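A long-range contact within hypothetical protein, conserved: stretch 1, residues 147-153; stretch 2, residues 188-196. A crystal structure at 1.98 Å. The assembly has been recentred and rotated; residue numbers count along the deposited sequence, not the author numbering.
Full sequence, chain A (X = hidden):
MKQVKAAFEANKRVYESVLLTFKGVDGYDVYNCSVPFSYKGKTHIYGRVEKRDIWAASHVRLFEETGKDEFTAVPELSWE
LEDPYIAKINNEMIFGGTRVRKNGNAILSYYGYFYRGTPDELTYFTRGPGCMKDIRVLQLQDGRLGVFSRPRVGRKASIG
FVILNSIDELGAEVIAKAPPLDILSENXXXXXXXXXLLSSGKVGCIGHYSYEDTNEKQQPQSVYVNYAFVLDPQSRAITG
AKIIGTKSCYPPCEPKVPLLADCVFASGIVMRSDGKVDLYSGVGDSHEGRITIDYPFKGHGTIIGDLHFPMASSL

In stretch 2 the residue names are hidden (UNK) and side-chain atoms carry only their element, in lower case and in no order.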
ATOM      1  N   VAL A 147      10.196  -9.097  -5.194  1.00 25.55           N
ATOM      2  CA  VAL A 147       9.643  -7.957  -5.920  1.00 18.34           C
ATOM      3  C   VAL A 147       8.355  -8.344  -6.645  1.00 24.19           C
ATOM      4  O   VAL A 147       8.267  -9.340  -7.362  1.00 21.77           O
ATOM      5  CB  VAL A 147      10.637  -7.341  -6.925  1.00 22.26           C
ATOM      6  CG1 VAL A 147      10.089  -6.007  -7.436  1.00 34.18           C
ATOM      7  CG2 VAL A 147      12.022  -7.146  -6.317  1.00 27.20           C
ATOM      8  N   PHE A 148       7.349  -7.498  -6.437  1.00 22.56           N
ATOM      9  CA  PHE A 148       6.080  -7.622  -7.129  1.00 24.51           C
ATOM     10  C   PHE A 148       5.909  -6.540  -8.200  1.00 27.54           C
ATOM     11  O   PHE A 148       6.080  -5.350  -7.934  1.00 25.35           O
ATOM     12  CB  PHE A 148       4.898  -7.480  -6.177  1.00 25.46           C
ATOM     13  CG  PHE A 148       4.809  -8.545  -5.097  1.00 19.39           C
ATOM     14  CD1 PHE A 148       5.447  -8.406  -3.872  1.00 22.53           C
ATOM     15  CD2 PHE A 148       4.052  -9.672  -5.347  1.00 22.10           C
ATOM     16  CE1 PHE A 148       5.349  -9.380  -2.890  1.00 15.23           C
ATOM     17  CE2 PHE A 148       3.952 -10.645  -4.370  1.00 30.66           C
ATOM     18  CZ  PHE A 148       4.577 -10.490  -3.145  1.00 18.96           C
ATOM     19  N   SER A 149       5.557  -6.968  -9.399  1.00 22.94           N
ATOM     20  CA  SER A 149       5.280  -6.076 -10.515  1.00 16.45           C
ATOM     21  C   SER A 149       3.791  -5.978 -10.775  1.00 23.19           C
ATOM     22  O   SER A 149       3.032  -6.704 -10.134  1.00 23.95           O
ATOM     23  CB  SER A 149       5.957  -6.636 -11.778  1.00 27.89           C
ATOM     24  OG  SER A 149       5.353  -7.895 -12.084  1.00 30.18           O
ATOM     25  N   ARG A 150       3.368  -5.105 -11.679  1.00 30.47           N
ATOM     26  CA  ARG A 150       1.953  -4.951 -11.978  1.00 24.59           C
ATOM     27  C   ARG A 150       1.735  -4.426 -13.393  1.00 26.19           C
ATOM     28  O   ARG A 150       1.293  -3.289 -13.587  1.00 31.66           O
ATOM     29  CB  ARG A 150       1.258  -4.016 -10.977  1.00 24.28           C
ATOM     30  CG  ARG A 150      -0.149  -4.438 -10.600  1.00 23.53           C
ATOM     31  CD  ARG A 150      -1.124  -4.334 -11.772  1.00 30.76           C
ATOM     32  NE  ARG A 150      -1.209  -2.935 -12.168  1.00 29.79           N
ATOM     33  CZ  ARG A 150      -2.170  -2.060 -11.959  1.00 30.63           C
ATOM     34  NH1 ARG A 150      -3.284  -2.378 -11.310  1.00 30.52           N
ATOM     35  NH2 ARG A 150      -2.023  -0.815 -12.414  1.00 39.23           N
ATOM     36  N   PRO A 151       2.011  -5.221 -14.412  1.00 23.58           N
ATOM     37  CA  PRO A 151       1.637  -4.784 -15.769  1.00 30.88           C
ATOM     38  C   PRO A 151       0.126  -4.644 -15.922  1.00 26.10           C
ATOM     39  O   PRO A 151      -0.666  -5.529 -15.628  1.00 36.43           O
ATOM     40  CB  PRO A 151       2.168  -5.905 -16.666  1.00 32.22           C
ATOM     41  CG  PRO A 151       2.354  -7.080 -15.768  1.00 33.00           C
ATOM     42  CD  PRO A 151       2.678  -6.530 -14.399  1.00 25.11           C
ATOM     43  N   ARG A 152      -0.287  -3.480 -16.407  1.00 28.38           N
ATOM     44  CA  ARG A 152      -1.692  -3.258 -16.725  1.00 41.54           C
ATOM     45  C   ARG A 152      -1.840  -2.532 -18.058  1.00 47.79           C
ATOM     46  O   ARG A 152      -1.287  -1.442 -18.236  1.00 47.43           O
ATOM     47  CB  ARG A 152      -2.375  -2.460 -15.618  1.00 37.34           C
ATOM     48  CG  ARG A 152      -3.849  -2.198 -15.853  1.00 50.20           C
ATOM     49  CD  ARG A 152      -4.401  -1.127 -14.922  1.00 52.16           C
ATOM     50  NE  ARG A 152      -5.834  -0.942 -15.116  1.00 47.18           N
ATOM     51  CZ  ARG A 152      -6.543   0.067 -14.639  1.00 49.66           C
ATOM     52  NH1 ARG A 152      -5.987   1.025 -13.911  1.00 55.64           N
ATOM     53  NH2 ARG A 152      -7.845   0.119 -14.893  1.00 40.75           N
ATOM     54  N   VAL A 153      -2.583  -3.128 -18.986  1.00 57.96           N
ATOM     55  CA  VAL A 153      -2.871  -2.468 -20.262  1.00 61.80           C
ATOM     56  C   VAL A 153      -3.843  -3.282 -21.112  1.00 55.47           C
ATOM     57  O   VAL A 153      -4.467  -2.701 -22.006  1.00 65.34           O
ATOM     58  CB  VAL A 153      -1.597  -2.202 -21.085  1.00 63.01           C
ATOM     59  CG1 VAL A 153      -1.664  -2.926 -22.422  1.00 78.69           C
ATOM     60  CG2 VAL A 153      -1.376  -0.703 -21.271  1.00 81.14           C
ATOM     61  N   UNK A 188     -10.464  -8.158 -14.836  1.00 60.71           N
ATOM     62  CA  UNK A 188     -10.333  -7.328 -13.641  1.00 53.48           C
ATOM     63  C   UNK A 188      -8.864  -7.022 -13.403  1.00 50.42           C
ATOM     64  O   UNK A 188      -7.987  -7.497 -14.124  1.00 38.65           O
ATOM     65  c   UNK A 188     -10.937  -8.004 -12.427  1.00 67.74           C
ATOM     66  N   UNK A 189      -8.587  -6.219 -12.379  1.00 43.13           N
ATOM     67  CA  UNK A 189      -7.165  -5.961 -12.125  1.00 33.33           C
ATOM     68  C   UNK A 189      -6.909  -5.834 -10.629  1.00 39.83           C
ATOM     69  O   UNK A 189      -7.725  -6.238  -9.791  1.00 22.91           O
ATOM     70  c   UNK A 189      -9.853  -3.757 -13.686  1.00 44.76           C
ATOM     71  c   UNK A 189      -7.036  -2.471 -11.799  1.00 33.76           C
ATOM     72  n   UNK A 189      -8.002  -1.513 -11.673  1.00 36.35           N
ATOM     73  c   UNK A 189     -11.311  -1.849 -13.240  1.00 45.41           C
ATOM     74  c   UNK A 189      -8.849  -3.144 -12.928  1.00 35.55           C
ATOM     75  c   UNK A 189     -11.064  -3.100 -13.828  1.00 51.78           C
ATOM     76  c   UNK A 189      -7.508  -3.496 -12.563  1.00 30.75           C
ATOM     77  c   UNK A 189      -6.748  -4.733 -12.929  1.00 30.21           C
ATOM     78  c   UNK A 189      -9.126  -1.893 -12.353  1.00 35.30           C
ATOM     79  c   UNK A 189     -10.344  -1.228 -12.493  1.00 43.03           C
ATOM     80  N   UNK A 190      -5.759  -5.294 -10.241  1.00 41.27           N
ATOM     81  CA  UNK A 190      -5.403  -5.195  -8.836  1.00 38.57           C
ATOM     82  C   UNK A 190      -3.911  -4.930  -8.690  1.00 33.93           C
ATOM     83  O   UNK A 190      -3.247  -4.550  -9.655  1.00 28.07           O
ATOM     84  N   UNK A 191      -3.437  -5.133  -7.475  1.00 24.16           N
ATOM     85  CA  UNK A 191      -2.116  -4.806  -7.008  1.00 28.61           C
ATOM     86  C   UNK A 191      -1.866  -5.133  -5.544  1.00 26.23           C
ATOM     87  O   UNK A 191      -2.761  -5.185  -4.701  1.00 26.94           O
ATOM     88  N   UNK A 192      -0.593  -5.369  -5.267  1.00 27.36           N
ATOM     89  CA  UNK A 192      -0.030  -5.459  -3.939  1.00 19.60           C
ATOM     90  C   UNK A 192       0.270  -4.024  -3.510  1.00 25.46           C
ATOM     91  O   UNK A 192       0.779  -3.232  -4.291  1.00 22.40           O
ATOM     92  c   UNK A 192       1.229  -6.320  -3.874  1.00 23.98           C
ATOM     93  c   UNK A 192       1.856  -6.237  -2.481  1.00 15.22           C
ATOM     94  c   UNK A 192       0.926  -7.769  -4.225  1.00 23.13           C
ATOM     95  N   UNK A 193      -0.081  -3.688  -2.288  1.00 24.56           N
ATOM     96  CA  UNK A 193       0.148  -2.355  -1.747  1.00 17.82           C
ATOM     97  C   UNK A 193       1.183  -2.427  -0.629  1.00 10.77           C
ATOM     98  O   UNK A 193       2.002  -1.537  -0.472  1.00 18.85           O
ATOM     99  c   UNK A 193      -1.159  -1.752  -1.248  1.00 16.99           C
ATOM    100  c   UNK A 193      -2.047  -1.300  -2.404  1.00 28.96           C
ATOM    101  o   UNK A 193      -2.906  -2.047  -2.853  1.00 21.27           O
ATOM    102  n   UNK A 193      -1.778  -0.076  -2.848  1.00 20.89           N
ATOM    103  N   UNK A 194       1.133  -3.495   0.165  1.00 15.41           N
ATOM    104  CA  UNK A 194       2.131  -3.726   1.200  1.00 15.96           C
ATOM    105  C   UNK A 194       2.307  -5.240   1.360  1.00 17.37           C
ATOM    106  O   UNK A 194       1.308  -5.950   1.575  1.00 18.81           O
ATOM    107  c   UNK A 194       1.748  -3.041   2.509  1.00 11.59           C
ATOM    108  c   UNK A 194       2.849  -2.984   3.572  1.00 11.50           C
ATOM    109  o   UNK A 194       3.591  -0.984   2.511  1.00 17.22           O
ATOM    110  c   UNK A 194       3.902  -1.971   3.177  1.00 15.81           C
ATOM    111  n   UNK A 194       5.150  -2.193   3.557  1.00 19.46           N
ATOM    112  N   UNK A 195       3.563  -5.663   1.236  1.00 17.97           N
ATOM    113  CA  UNK A 195       4.017  -7.022   1.496  1.00 17.79           C
ATOM    114  C   UNK A 195       4.742  -7.158   2.835  1.00 19.95           C
ATOM    115  O   UNK A 195       5.504  -6.322   3.309  1.00 21.67           O
ATOM    116  c   UNK A 195       4.899  -7.553   0.374  1.00 24.62           C
ATOM    117  N   UNK A 196       4.481  -8.289   3.482  1.00 23.60           N
ATOM    118  CA  UNK A 196       4.969  -8.653   4.798  1.00 19.97           C
ATOM    119  C   UNK A 196       5.653 -10.014   4.775  1.00 23.56           C
ATOM    120  O   UNK A 196       5.151 -10.903   4.086  1.00 20.43           O
ATOM    121  c   UNK A 196       2.150  -6.971   5.077  1.00 18.14           C
ATOM    122  o   UNK A 196       1.270  -3.702   6.410  1.00 15.13           O
ATOM    123  c   UNK A 196       3.820  -8.733   5.815  1.00 15.06           C
ATOM    124  c   UNK A 196       3.115  -7.390   5.965  1.00 13.74           C
ATOM    125  c   UNK A 196       1.512  -5.749   5.214  1.00 20.02           C
ATOM    126  c   UNK A 196       2.851  -5.326   7.157  1.00 13.92           C
ATOM    127  c   UNK A 196       3.472  -6.544   7.015  1.00 17.40           C
ATOM    128  c   UNK A 196       1.875  -4.935   6.258  1.00 10.30           C
TER
HETATM  129  O   HOH W   1       1.641  -5.458  -7.338  1.00 28.28           O

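Position 188 carries a single side-chain carbon and lies out of reach of stretch 1; one carbon and nothing beyond it makes this Ala188. At position 189 one carbon leads into fused five- and six-membered rings holding eight carbons and one nitrogen, an indole, and the CA-to-CB bond points toward stretch 1. The guanidinium of Arg152 lies flat over one face of this ring system, with centres 3.8 Å apart and planes at 10°, while Arg150 reaches its edge. The residue is Trp189. Its CE2 lies 3.5 Å from Arg152 NH2 and its CD1 3.8 Å from Arg150 NH1.

Position 190 has no side-chain atoms. Its phi/psi of 163/-165 would jam a CB against the carbonyl O of the residue before, so the backbone itself calls for glycine. This is Gly190, and its carbonyl O accepts a hydrogen bond of 2.7 Å from Arg150 NH1, at the edge of the guanidinium. Position 191 is also bare, with its CA 4.1 Å from Arg150 CG; an ideal CB here would point sideways and come within 3.9 Å of that same CG. The absence of any side-chain atom identifies Gly191.

At position 192 a single carbon carries two more, a beta-branched aliphatic group directed toward Phe148, with one methyl over a face of the ring. It is Val192: CG2 lies 3.8 Å from Phe148 CD2 and 4.2 Å from the ring centroid, a CH-pi contact. Position 193, where the chain turns a corner, has two carbons, the second carrying one oxygen and one nitrogen. This short amide, out of reach of stretch 1, is Asn193. Position 194 has three carbons, the third bearing an oxygen and a nitrogen; the longer amide is Gln194, likewise out of reach.

Position 195 again has one carbon, directed toward stretch 1, and is Ala195, whose CB packs 3.8 Å from Phe148 CE1. At position 196 one carbon precedes a six-carbon ring bearing an oxygen, a phenol that does not touch stretch 1; this is Tyr196.

The two segments run in nearly opposite directions, 164° apart, and bury 345 Å² in total. Phe148 forms an apolar contact with Val192 and Ala195, bridging the corner at Asn193. Farther along, Arg150 anchors the backbone at Gly190, and Arg152 adds a cation-pi stack on Trp189. A water joins the backbones, accepting from Val192 N at 3.0 Å and donating a weak bond to Ser149 O at 3.4 Å.

Stretch 2 188-196: AWGGVNQAY
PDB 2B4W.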